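Local coordinates for protein HD superfamily hydrolase (Clostridium acetobutylicum ATCC 824, PDB 3CCG) that probably hydrolyses diadenosine tetraphosphate symmetrically to two ADP, using an HD-domain iron centre, at residues Tyr38-His52 and Ser120-Ile132. Numbering follows the deposited sequence.
Sequences YNEDTEKARIAGLVH and SLLEKIIYIADYI. With FE (Fe (III) ion), chain C.
Asp130 OD1 and His52 NE2 meet on one iron(III) ion, at 2.2 Å from OD1 and 2.5 Å from NE2, a worked example of how the HD-domain fold assembles a metal site from groups far apart in sequence. His23 and Asp53 complete the protein ligands of this H...HD...D set. The iron lies in the His52 ring plane, and the carboxylate of Asp130 is turned 65° from that plane. The other ring nitrogen, ND1, donates to Gly49 O at 2.8 Å, which fixes the rotation of the imidazole and directs NE2 to the metal. Behind the site, helices 42-51 and 121-132 cross at -46°, and Ile126 is the wedge: with CG1 anti to the carbonyl carbon (chi1 -62°), it lays CG1 against Ala48 CB at 3.8 Å and sends CD1 over the bare backbone of Gly49. One turn earlier, Leu122 sets CD1 on Ala45 CA, while its CD2 meets the aliphatic chain of Lys44, whose NZ forms a salt bridge with Asp104. At the entry to both helices, Glu40, bent at chi2, runs alongside Leu121 in the opposite sense. There a water donates to Glu40 OE1 at 2.7 Å and accepts from Leu122 N at 3.0 Å.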
# COMPACT_ATOMS: atom_id res chain seq x y z
N TYR A 38 -5.58 24.73 -15.70
CA TYR A 38 -4.26 24.13 -15.83
C TYR A 38 -3.72 24.02 -17.25
O TYR A 38 -2.68 23.42 -17.51
CB TYR A 38 -4.26 22.74 -15.11
CG TYR A 38 -4.39 22.86 -13.60
CD1 TYR A 38 -3.29 23.20 -12.81
CD2 TYR A 38 -5.59 22.59 -12.95
CE1 TYR A 38 -3.40 23.33 -11.46
CE2 TYR A 38 -5.71 22.72 -11.56
CZ TYR A 38 -4.59 23.10 -10.82
OH TYR A 38 -4.69 23.20 -9.46
N ASN A 39 -4.44 24.59 -18.21
CA ASN A 39 -3.99 24.58 -19.61
C ASN A 39 -3.97 23.19 -20.27
O ASN A 39 -3.13 22.87 -21.10
CB ASN A 39 -2.61 25.26 -19.72
CG ASN A 39 -2.25 25.63 -21.15
OD1 ASN A 39 -3.13 25.87 -21.98
ND2 ASN A 39 -0.96 25.70 -21.44
N GLU A 40 -4.94 22.35 -19.88
CA GLU A 40 -5.07 21.06 -20.50
C GLU A 40 -6.10 21.25 -21.67
O GLU A 40 -6.94 22.16 -21.67
CB GLU A 40 -5.53 19.99 -19.50
CG GLU A 40 -5.70 18.59 -20.06
CD GLU A 40 -4.46 18.12 -20.75
OE1 GLU A 40 -3.46 17.76 -20.08
OE2 GLU A 40 -4.42 18.16 -22.01
N ASP A 41 -5.98 20.38 -22.64
CA ASP A 41 -6.89 20.37 -23.80
C ASP A 41 -8.33 20.22 -23.35
O ASP A 41 -8.68 19.24 -22.66
CB ASP A 41 -6.51 19.29 -24.81
CG ASP A 41 -7.35 19.34 -26.03
OD1 ASP A 41 -8.43 18.78 -26.04
OD2 ASP A 41 -6.95 20.01 -26.99
N THR A 42 -9.21 21.13 -23.75
CA THR A 42 -10.55 21.07 -23.19
C THR A 42 -11.38 19.91 -23.72
O THR A 42 -12.22 19.39 -22.98
CB THR A 42 -11.34 22.44 -23.36
OG1 THR A 42 -11.79 22.57 -24.65
CG2 THR A 42 -10.51 23.65 -23.11
N GLU A 43 -11.15 19.51 -24.96
CA GLU A 43 -11.95 18.43 -25.54
C GLU A 43 -11.48 17.08 -24.97
O GLU A 43 -12.30 16.20 -24.76
CB GLU A 43 -11.94 18.45 -27.07
CG GLU A 43 -13.14 17.71 -27.66
CD GLU A 43 -14.54 18.32 -27.36
OE1 GLU A 43 -14.65 19.43 -26.77
OE2 GLU A 43 -15.54 17.66 -27.75
N LYS A 44 -10.19 16.91 -24.76
CA LYS A 44 -9.71 15.69 -24.06
C LYS A 44 -10.38 15.59 -22.68
O LYS A 44 -10.82 14.49 -22.24
CB LYS A 44 -8.19 15.68 -23.92
CG LYS A 44 -7.47 15.32 -25.21
CD LYS A 44 -5.95 15.50 -25.23
CE LYS A 44 -5.19 14.74 -24.19
NZ LYS A 44 -3.65 14.89 -24.25
N ALA A 45 -10.43 16.72 -21.96
CA ALA A 45 -11.04 16.77 -20.65
C ALA A 45 -12.53 16.44 -20.75
O ALA A 45 -13.09 15.66 -19.97
CB ALA A 45 -10.84 18.11 -19.99
N ARG A 46 -13.21 17.08 -21.68
CA ARG A 46 -14.67 16.84 -21.87
C ARG A 46 -15.00 15.37 -22.19
O ARG A 46 -15.94 14.79 -21.64
CB ARG A 46 -15.23 17.76 -22.99
CG ARG A 46 -16.78 17.63 -23.24
CD ARG A 46 -17.27 18.40 -24.50
NE ARG A 46 -16.68 19.73 -24.48
CZ ARG A 46 -17.09 20.72 -23.70
NH1 ARG A 46 -18.14 20.53 -22.92
NH2 ARG A 46 -16.49 21.90 -23.72
N ILE A 47 -14.27 14.76 -23.12
CA ILE A 47 -14.61 13.37 -23.50
C ILE A 47 -14.21 12.40 -22.38
O ILE A 47 -14.97 11.52 -22.05
CB ILE A 47 -14.00 12.95 -24.82
CG1 ILE A 47 -14.48 13.84 -25.96
CG2 ILE A 47 -14.33 11.45 -25.19
CD1 ILE A 47 -13.55 13.74 -27.16
N ALA A 48 -13.03 12.57 -21.81
CA ALA A 48 -12.64 11.66 -20.75
C ALA A 48 -13.60 11.79 -19.59
O ALA A 48 -14.00 10.80 -18.99
CB ALA A 48 -11.20 11.97 -20.33
N GLY A 49 -13.98 13.01 -19.20
CA GLY A 49 -14.89 13.19 -18.09
C GLY A 49 -16.28 12.61 -18.39
O GLY A 49 -16.93 11.96 -17.56
N LEU A 50 -16.75 12.83 -19.62
CA LEU A 50 -18.04 12.33 -20.00
C LEU A 50 -18.12 10.79 -19.92
O LEU A 50 -19.12 10.27 -19.42
CB LEU A 50 -18.41 12.79 -21.41
CG LEU A 50 -19.80 12.36 -21.95
CD1 LEU A 50 -20.94 12.84 -21.05
CD2 LEU A 50 -19.93 12.84 -23.39
N VAL A 51 -17.10 10.11 -20.42
CA VAL A 51 -17.19 8.65 -20.58
C VAL A 51 -16.47 7.84 -19.51
O VAL A 51 -16.54 6.62 -19.51
CB VAL A 51 -16.69 8.22 -21.96
CG1 VAL A 51 -17.37 9.05 -23.08
CG2 VAL A 51 -15.21 8.33 -22.07
N HIS A 52 -15.92 8.50 -18.51
CA HIS A 52 -15.04 7.83 -17.54
C HIS A 52 -15.75 6.67 -16.84
O HIS A 52 -15.08 5.69 -16.49
CB HIS A 52 -14.47 8.79 -16.50
CG HIS A 52 -15.43 9.13 -15.41
ND1 HIS A 52 -16.51 10.00 -15.55
CD2 HIS A 52 -15.50 8.67 -14.15
CE1 HIS A 52 -17.16 10.07 -14.41
NE2 HIS A 52 -16.59 9.25 -13.55
N SER A 120 -0.53 11.74 -15.92
CA SER A 120 -0.57 12.93 -16.73
C SER A 120 -1.49 13.95 -16.07
O SER A 120 -2.34 13.65 -15.22
CB SER A 120 -1.07 12.60 -18.14
OG SER A 120 -2.49 12.40 -18.12
N LEU A 121 -1.38 15.19 -16.54
CA LEU A 121 -2.24 16.24 -16.10
C LEU A 121 -3.72 15.83 -16.33
O LEU A 121 -4.54 16.02 -15.43
CB LEU A 121 -1.89 17.53 -16.83
CG LEU A 121 -2.82 18.68 -16.54
CD1 LEU A 121 -2.97 19.02 -15.05
CD2 LEU A 121 -2.40 19.90 -17.38
N LEU A 122 -4.03 15.24 -17.49
CA LEU A 122 -5.43 14.83 -17.79
C LEU A 122 -5.87 13.74 -16.80
O LEU A 122 -6.97 13.80 -16.27
CB LEU A 122 -5.58 14.37 -19.21
CG LEU A 122 -7.00 13.91 -19.62
CD1 LEU A 122 -7.95 15.17 -19.57
CD2 LEU A 122 -6.94 13.22 -20.99
N GLU A 123 -5.01 12.77 -16.54
CA GLU A 123 -5.35 11.71 -15.59
C GLU A 123 -5.69 12.30 -14.21
O GLU A 123 -6.66 11.90 -13.57
CB GLU A 123 -4.19 10.74 -15.43
CG GLU A 123 -3.94 9.82 -16.55
CD GLU A 123 -2.69 8.98 -16.35
OE1 GLU A 123 -2.72 8.15 -15.41
OE2 GLU A 123 -1.68 9.18 -17.07
N LYS A 124 -4.89 13.29 -13.76
CA LYS A 124 -5.11 13.91 -12.49
C LYS A 124 -6.48 14.66 -12.43
O LYS A 124 -7.20 14.62 -11.47
CB LYS A 124 -3.99 14.86 -12.10
CG LYS A 124 -2.64 14.19 -12.02
CD LYS A 124 -1.55 15.19 -11.63
CE LYS A 124 -0.21 14.48 -11.49
NZ LYS A 124 0.91 15.47 -11.26
N ILE A 125 -6.73 15.42 -13.51
CA ILE A 125 -7.97 16.19 -13.64
C ILE A 125 -9.21 15.25 -13.55
O ILE A 125 -10.19 15.54 -12.83
CB ILE A 125 -7.95 17.00 -14.94
CG1 ILE A 125 -6.96 18.16 -14.81
CG2 ILE A 125 -9.34 17.52 -15.23
CD1 ILE A 125 -6.78 19.03 -16.08
N ILE A 126 -9.15 14.10 -14.25
CA ILE A 126 -10.32 13.20 -14.30
C ILE A 126 -10.48 12.54 -12.93
O ILE A 126 -11.59 12.47 -12.36
CB ILE A 126 -10.23 12.19 -15.45
CG1 ILE A 126 -10.19 12.94 -16.80
CG2 ILE A 126 -11.38 11.20 -15.37
CD1 ILE A 126 -11.28 14.02 -17.01
N TYR A 127 -9.37 12.11 -12.36
CA TYR A 127 -9.41 11.50 -11.04
C TYR A 127 -10.05 12.44 -9.99
O TYR A 127 -10.97 12.06 -9.25
CB TYR A 127 -7.99 11.06 -10.61
CG TYR A 127 -7.93 10.56 -9.18
CD1 TYR A 127 -7.86 11.48 -8.16
CD2 TYR A 127 -8.07 9.22 -8.85
CE1 TYR A 127 -7.86 11.11 -6.86
CE2 TYR A 127 -8.09 8.82 -7.52
CZ TYR A 127 -8.01 9.79 -6.54
OH TYR A 127 -7.97 9.49 -5.17
N ILE A 128 -9.59 13.68 -9.95
CA ILE A 128 -10.10 14.59 -8.92
C ILE A 128 -11.50 15.11 -9.23
O ILE A 128 -12.31 15.33 -8.32
CB ILE A 128 -9.09 15.73 -8.64
CG1 ILE A 128 -9.25 16.22 -7.20
CG2 ILE A 128 -9.19 16.82 -9.67
CD1 ILE A 128 -8.72 15.21 -6.13
N ALA A 129 -11.79 15.24 -10.52
CA ALA A 129 -13.12 15.72 -10.93
C ALA A 129 -14.21 14.85 -10.41
O ALA A 129 -15.27 15.34 -10.00
CB ALA A 129 -13.22 15.83 -12.47
N ASP A 130 -13.94 13.54 -10.32
CA ASP A 130 -14.93 12.63 -9.80
C ASP A 130 -15.35 12.97 -8.34
O ASP A 130 -16.52 12.88 -7.98
CB ASP A 130 -14.36 11.21 -9.90
CG ASP A 130 -15.41 10.17 -9.68
OD1 ASP A 130 -16.50 10.33 -10.21
OD2 ASP A 130 -15.11 9.15 -9.03
N TYR A 131 -14.37 13.39 -7.55
CA TYR A 131 -14.56 13.79 -6.14
C TYR A 131 -15.17 15.17 -5.92
O TYR A 131 -15.87 15.39 -4.95
CB TYR A 131 -13.20 13.74 -5.40
CG TYR A 131 -12.73 12.34 -5.14
CD1 TYR A 131 -12.00 11.63 -6.09
CD2 TYR A 131 -13.06 11.71 -3.96
CE1 TYR A 131 -11.60 10.31 -5.84
CE2 TYR A 131 -12.69 10.40 -3.73
CZ TYR A 131 -11.95 9.71 -4.66
OH TYR A 131 -11.59 8.40 -4.38
N ILE A 132 -14.88 16.11 -6.80
CA ILE A 132 -15.29 17.48 -6.55
C ILE A 132 -16.41 18.05 -7.45
O ILE A 132 -16.75 19.24 -7.34
CB ILE A 132 -14.03 18.41 -6.63
CG1 ILE A 132 -13.47 18.49 -8.05
CG2 ILE A 132 -12.94 17.98 -5.61
CD1 ILE A 132 -12.48 19.59 -8.32
FE FE C . -17.32 8.60 -11.22
O HOH W 1 -2.33 15.31 -19.96
O HOH W 2 -15.90 7.65 -11.23